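Local coordinates for putative acyl-CoA dehydrogenase (Burkholderia xenovorans, PDB 5JSC), which is a putative flavoprotein of the acyl-CoA dehydrogenase family, binding flavin-adenine dinucleotide in a tetramer of chains that each pair helical domains with a middle beta domain, at residues Leu160-Asp165 with Tyr169-Asp174; Phe205-Asp210 with Ala236-Ser241. One frame throughout, in Å; residues are numbered along the deposited sequence.

Contact 1: Leu160-Asp165 with Tyr169-Asp174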
loop_
_atom_site.group_PDB
_atom_site.type_symbol
_atom_site.label_atom_id
_atom_site.label_comp_id
_atom_site.label_asym_id
_atom_site.label_seq_id
_atom_site.Cartn_x
_atom_site.Cartn_y
_atom_site.Cartn_z
ATOM N N LEU C 160 -0.518 -39.101 -3.232
ATOM C CA LEU C 160 0.179 -40.216 -2.596
ATOM C C LEU C 160 -0.851 -41.260 -2.186
ATOM O O LEU C 160 -1.821 -40.942 -1.493
ATOM C CB LEU C 160 0.983 -39.745 -1.381
ATOM C CG LEU C 160 1.634 -40.894 -0.602
ATOM C CD1 LEU C 160 2.857 -41.373 -1.320
ATOM C CD2 LEU C 160 2.000 -40.481 0.809
ATOM N N SER C 161 -0.680 -42.487 -2.659
ATOM C CA SER C 161 -1.678 -43.525 -2.443
ATOM C C SER C 161 -1.286 -44.452 -1.297
ATOM O O SER C 161 -0.108 -44.732 -1.064
ATOM C CB SER C 161 -1.895 -44.349 -3.715
ATOM O OG SER C 161 -0.691 -44.966 -4.136
ATOM N N ALA C 162 -2.297 -44.929 -0.578
ATOM C CA ALA C 162 -2.113 -45.939 0.459
ATOM C C ALA C 162 -3.110 -47.052 0.181
ATOM O O ALA C 162 -4.318 -46.866 0.355
ATOM C CB ALA C 162 -2.304 -45.353 1.858
ATOM N N ARG C 163 -2.603 -48.198 -0.255
ATOM C CA ARG C 163 -3.415 -49.338 -0.662
ATOM C C ARG C 163 -3.396 -50.397 0.430
ATOM O O ARG C 163 -2.326 -50.787 0.901
ATOM C CB ARG C 163 -2.885 -49.921 -1.973
ATOM C CG ARG C 163 -3.487 -51.245 -2.375
ATOM C CD ARG C 163 -2.933 -51.706 -3.719
ATOM N NE ARG C 163 -1.471 -51.817 -3.737
ATOM C CZ ARG C 163 -0.801 -52.916 -3.398
ATOM N NH1 ARG C 163 -1.457 -53.997 -3.000
ATOM N NH2 ARG C 163 0.524 -52.936 -3.452
ATOM N N GLU C 164 -4.574 -50.872 0.816
ATOM C CA GLU C 164 -4.654 -51.874 1.870
ATOM C C GLU C 164 -4.217 -53.236 1.338
ATOM O O GLU C 164 -4.718 -53.702 0.309
ATOM C CB GLU C 164 -6.079 -51.936 2.419
ATOM C CG GLU C 164 -6.205 -52.604 3.776
ATOM C CD GLU C 164 -7.581 -52.409 4.385
ATOM O OE1 GLU C 164 -8.471 -51.883 3.680
ATOM O OE2 GLU C 164 -7.769 -52.773 5.566
ATOM N N ASP C 165 -3.270 -53.874 2.037
ATOM C CA ASP C 165 -2.781 -55.212 1.678
ATOM C C ASP C 165 -2.595 -56.015 2.966
ATOM O O ASP C 165 -1.534 -55.966 3.593
ATOM C CB ASP C 165 -1.485 -55.148 0.876
ATOM C CG ASP C 165 -0.930 -56.529 0.557
ATOM O OD1 ASP C 165 -1.733 -57.468 0.356
ATOM O OD2 ASP C 165 0.309 -56.682 0.512
ATOM N N TYR C 169 -0.696 -51.095 4.927
ATOM C CA TYR C 169 -0.959 -50.244 3.780
ATOM C C TYR C 169 0.332 -50.098 2.993
ATOM O O TYR C 169 1.419 -50.047 3.578
ATOM C CB TYR C 169 -1.470 -48.870 4.203
ATOM C CG TYR C 169 -2.920 -48.863 4.624
ATOM C CD1 TYR C 169 -3.294 -49.218 5.916
ATOM C CD2 TYR C 169 -3.917 -48.495 3.728
ATOM C CE1 TYR C 169 -4.619 -49.207 6.302
ATOM C CE2 TYR C 169 -5.246 -48.480 4.104
ATOM C CZ TYR C 169 -5.591 -48.838 5.390
ATOM O OH TYR C 169 -6.913 -48.818 5.772
ATOM N N VAL C 170 0.212 -50.059 1.670
ATOM C CA VAL C 170 1.354 -49.897 0.780
ATOM C C VAL C 170 1.303 -48.484 0.221
ATOM O O VAL C 170 0.309 -48.097 -0.407
ATOM C CB VAL C 170 1.348 -50.935 -0.350
ATOM C CG1 VAL C 170 2.599 -50.792 -1.186
ATOM C CG2 VAL C 170 1.226 -52.345 0.218
ATOM N N LEU C 171 2.367 -47.713 0.441
ATOM C CA LEU C 171 2.402 -46.301 0.069
ATOM C C LEU C 171 3.239 -46.094 -1.190
ATOM O O LEU C 171 4.370 -46.586 -1.279
ATOM C CB LEU C 171 2.948 -45.446 1.216
ATOM C CG LEU C 171 1.942 -44.989 2.283
ATOM C CD1 LEU C 171 1.265 -46.172 2.967
ATOM C CD2 LEU C 171 2.607 -44.080 3.312
ATOM N N ASP C 172 2.681 -45.357 -2.156
ATOM C CA ASP C 172 3.351 -45.065 -3.417
ATOM C C ASP C 172 3.134 -43.612 -3.807
ATOM O O ASP C 172 1.989 -43.154 -3.890
ATOM C CB ASP C 172 2.831 -45.965 -4.540
ATOM C CG ASP C 172 3.259 -47.399 -4.373
ATOM O OD1 ASP C 172 4.420 -47.711 -4.719
ATOM O OD2 ASP C 172 2.437 -48.210 -3.896
ATOM N N GLY C 173 4.225 -42.904 -4.074
ATOM C CA GLY C 173 4.177 -41.537 -4.552
ATOM C C GLY C 173 5.185 -40.687 -3.809
ATOM O O GLY C 173 6.099 -41.203 -3.166
ATOM N N ASP C 174 5.004 -39.371 -3.880
ATOM C CA ASP C 174 6.008 -38.437 -3.385
ATOM C C ASP C 174 5.396 -37.401 -2.457
ATOM O O ASP C 174 4.263 -36.958 -2.663
ATOM C CB ASP C 174 6.720 -37.711 -4.543
ATOM C CG ASP C 174 7.798 -38.568 -5.203
ATOM O OD1 ASP C 174 7.579 -39.773 -5.391
ATOM O OD2 ASP C 174 8.872 -38.035 -5.530
HETATM O O HOH W 1 0.026 -47.487 -3.082
HETATM O O HOH W 2 2.247 -50.905 -4.678
HETATM O O HOH W 3 -7.433 -50.997 7.829
#
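Over one face of the Tyr169 ring lies the Glu164 side chain, its CG 4.1 Å above the plane and displaced toward the rim; at the ring's edge, in plane, sits the carbonyl carbon of Ala162. The Glu164 chain runs extended beyond CG, which carries the carboxylate out over the hydroxyl end of the ring, Glu164 CD 3.9 Å from Tyr169 OH, the two planes only 11° apart. Water 3 joins their polar ends, donating to Glu164 OE2 and hydrogen-bonded to Tyr169 OH. On the other face of the sheet, the Arg163 guanidinium turns one face to Val170, with Arg163 NH2 3.7 Å from Val170 CG1. A bend at chi3 (57°) folds the arginine back beside the valine, and at the guanidinium's edge, in plane, water 2 links NH2 to Asp172 OD2.

These pairs belong to an antiparallel beta hairpin of the middle domain, whose strand axes make 154°. Ser161 with Asp172 and Arg163 with Val170 are its hydrogen-bonded pairs; in the latter, Val170 N donates to Arg163 O at 2.8 Å. The alternating non-hydrogen-bonded pairs send Ala162 and Leu171 to the face that carries Tyr169, and Ala162 CB packs 3.8 Å from Leu171 CD1. Strand 186-192 adds Val189 and Ala191 there. Water 1 bonds Ser161 OG and Asp172 OD2, while Asp172 OD1 accepts from Gly235 N and Asp165 is salt-bridged to Arg237.

Contact 2: Phe205-Asp210 with Ala236-Ser241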
loop_
_atom_site.group_PDB
_atom_site.type_symbol
_atom_site.label_atom_id
_atom_site.label_comp_id
_atom_site.label_asym_id
_atom_site.label_seq_id
_atom_site.Cartn_x
_atom_site.Cartn_y
_atom_site.Cartn_z
ATOM N N PHE C 205 -0.773 -41.519 8.766
ATOM C CA PHE C 205 0.057 -42.625 9.246
ATOM C C PHE C 205 1.311 -42.095 9.922
ATOM O O PHE C 205 1.889 -41.113 9.461
ATOM C CB PHE C 205 0.511 -43.553 8.099
ATOM C CG PHE C 205 -0.613 -44.199 7.349
ATOM C CD1 PHE C 205 -1.172 -43.579 6.230
ATOM C CD2 PHE C 205 -1.109 -45.435 7.751
ATOM C CE1 PHE C 205 -2.199 -44.179 5.537
ATOM C CE2 PHE C 205 -2.141 -46.038 7.053
ATOM C CZ PHE C 205 -2.687 -45.413 5.949
ATOM N N VAL C 206 1.767 -42.761 10.983
ATOM C CA VAL C 206 3.128 -42.543 11.469
ATOM C C VAL C 206 4.044 -43.513 10.741
ATOM O O VAL C 206 3.854 -44.735 10.810
ATOM C CB VAL C 206 3.243 -42.729 12.987
ATOM C CG1 VAL C 206 4.674 -42.403 13.421
ATOM C CG2 VAL C 206 2.239 -41.845 13.705
ATOM N N VAL C 207 5.036 -42.973 10.037
ATOM C CA VAL C 207 5.934 -43.772 9.210
ATOM C C VAL C 207 7.352 -43.596 9.741
ATOM O O VAL C 207 7.937 -42.512 9.624
ATOM C CB VAL C 207 5.839 -43.390 7.727
ATOM C CG1 VAL C 207 6.733 -44.302 6.898
ATOM C CG2 VAL C 207 4.389 -43.486 7.255
ATOM N N ASP C 208 7.908 -44.659 10.323
ATOM C CA ASP C 208 9.276 -44.592 10.819
ATOM C C ASP C 208 10.239 -44.379 9.660
ATOM O O ASP C 208 10.026 -44.888 8.557
ATOM C CB ASP C 208 9.635 -45.869 11.579
ATOM C CG ASP C 208 8.848 -46.023 12.874
ATOM O OD1 ASP C 208 8.374 -45.005 13.411
ATOM O OD2 ASP C 208 8.704 -47.165 13.356
ATOM N N ALA C 209 11.304 -43.615 9.914
ATOM C CA ALA C 209 12.223 -43.260 8.839
ATOM C C ALA C 209 12.924 -44.479 8.255
ATOM O O ALA C 209 13.337 -44.451 7.089
ATOM C CB ALA C 209 13.257 -42.250 9.343
ATOM N N ASP C 210 13.067 -45.553 9.030
ATOM C CA ASP C 210 13.752 -46.742 8.548
ATOM C C ASP C 210 12.827 -47.693 7.796
ATOM O O ASP C 210 13.229 -48.825 7.507
ATOM C CB ASP C 210 14.452 -47.465 9.712
ATOM C CG ASP C 210 13.483 -48.049 10.732
ATOM O OD1 ASP C 210 12.275 -47.733 10.693
ATOM O OD2 ASP C 210 13.944 -48.830 11.596
ATOM N N ALA C 236 6.252 -48.594 0.032
ATOM C CA ALA C 236 6.592 -48.608 1.445
ATOM C C ALA C 236 5.432 -49.166 2.257
ATOM O O ALA C 236 4.296 -48.695 2.143
ATOM C CB ALA C 236 6.945 -47.198 1.911
ATOM N N ARG C 237 5.713 -50.167 3.084
ATOM C CA ARG C 237 4.669 -50.847 3.832
ATOM C C ARG C 237 4.572 -50.271 5.234
ATOM O O ARG C 237 5.575 -50.185 5.951
ATOM C CB ARG C 237 4.932 -52.350 3.886
ATOM C CG ARG C 237 4.830 -53.021 2.533
ATOM C CD ARG C 237 5.025 -54.527 2.637
ATOM N NE ARG C 237 3.955 -55.197 3.378
ATOM C CZ ARG C 237 2.803 -55.593 2.836
ATOM N NH1 ARG C 237 2.569 -55.380 1.548
ATOM N NH2 ARG C 237 1.884 -56.194 3.583
ATOM N N VAL C 238 3.362 -49.880 5.612
ATOM C CA VAL C 238 3.075 -49.255 6.893
ATOM C C VAL C 238 2.003 -50.094 7.575
ATOM O O VAL C 238 0.917 -50.273 7.017
ATOM C CB VAL C 238 2.608 -47.800 6.727
ATOM C CG1 VAL C 238 2.392 -47.145 8.083
ATOM C CG2 VAL C 238 3.631 -47.010 5.916
ATOM N N PRO C 239 2.260 -50.630 8.765
ATOM C CA PRO C 239 1.235 -51.419 9.463
ATOM C C PRO C 239 -0.040 -50.612 9.674
ATOM O O PRO C 239 0.003 -49.404 9.919
ATOM C CB PRO C 239 1.903 -51.766 10.801
ATOM C CG PRO C 239 3.379 -51.596 10.563
ATOM C CD PRO C 239 3.511 -50.517 9.532
ATOM N N ARG C 240 -1.184 -51.298 9.576
ATOM C CA ARG C 240 -2.464 -50.646 9.840
ATOM C C ARG C 240 -2.483 -50.003 11.220
ATOM O O ARG C 240 -3.109 -48.954 11.413
ATOM C CB ARG C 240 -3.609 -51.657 9.707
ATOM N N SER C 241 -1.788 -50.605 12.187
ATOM C CA SER C 241 -1.718 -50.063 13.538
ATOM C C SER C 241 -0.958 -48.745 13.623
ATOM O O SER C 241 -0.935 -48.135 14.699
ATOM C CB SER C 241 -1.068 -51.090 14.464
ATOM O OG SER C 241 0.223 -51.432 13.997
#
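Val238 meets strand 205-208 with both of its methyls. CG1 lies 3.9 Å from Phe205 CD2, approaching the ring obliquely, and is also 3.9 Å from the backbone Val206 O. CG2 touches Val207 CG2 at 3.8 Å, the two valine side chains crossing at about a right angle. With its CG1 anti to the backbone N (chi1 -177°), Val238 sets its two branches obliquely to the other strand, CG1 on the Phe205 side and CG2 on the Val207 side.

The strand axes come no closer than 7.8 Å and their directions differ by 122°, and even the nearest CA atoms, those of Val207 and Val238, are 6.6 Å apart; this is the geometry of strands in two layers packed face to face, the sheets of the beta domain in the middle of the acyl-CoA dehydrogenase fold, not of neighbours in one sheet. Each strand is fixed within its own layer: Phe205 and Val207 are bonded through their backbones to Val189 and Tyr187 of strand 186-192, while Ala236 bonds to Leu171 of strand 168-179. Around the valine, Leu171 also touches Val238, and the Phe205 side chain touches Met243 and Thr193.

All four touching residues are buried, and the side-chain contacts are wholly apolar, so cohesion between the layers here rests on van der Waals contact and exclusion of water, without directional bonds between the segments.

Contact 1 closes along the chain before contact 2 opens, and their centres lie 10 Å apart. Strand 236-239 joins them: it is the neighbour of strand 168-179 in the same sheet, with Tyr169 N 2.8 Å from Val238 O and Leu171 N 2.8 Å from Ala236 O, both probable hydrogen bonds. Contact 1 thus builds within one layer, whereas contact 2 sets that layer against strand 202-208. The aromatic rings also bridge them directly, Tyr169 CD1 lying 3.6 Å from Phe205 CE2 with the planes at about 55°. Neither reaches the flavin: the side chains of Leu160 and Val207 are about 10 Å and 13 Å from a bound FAD.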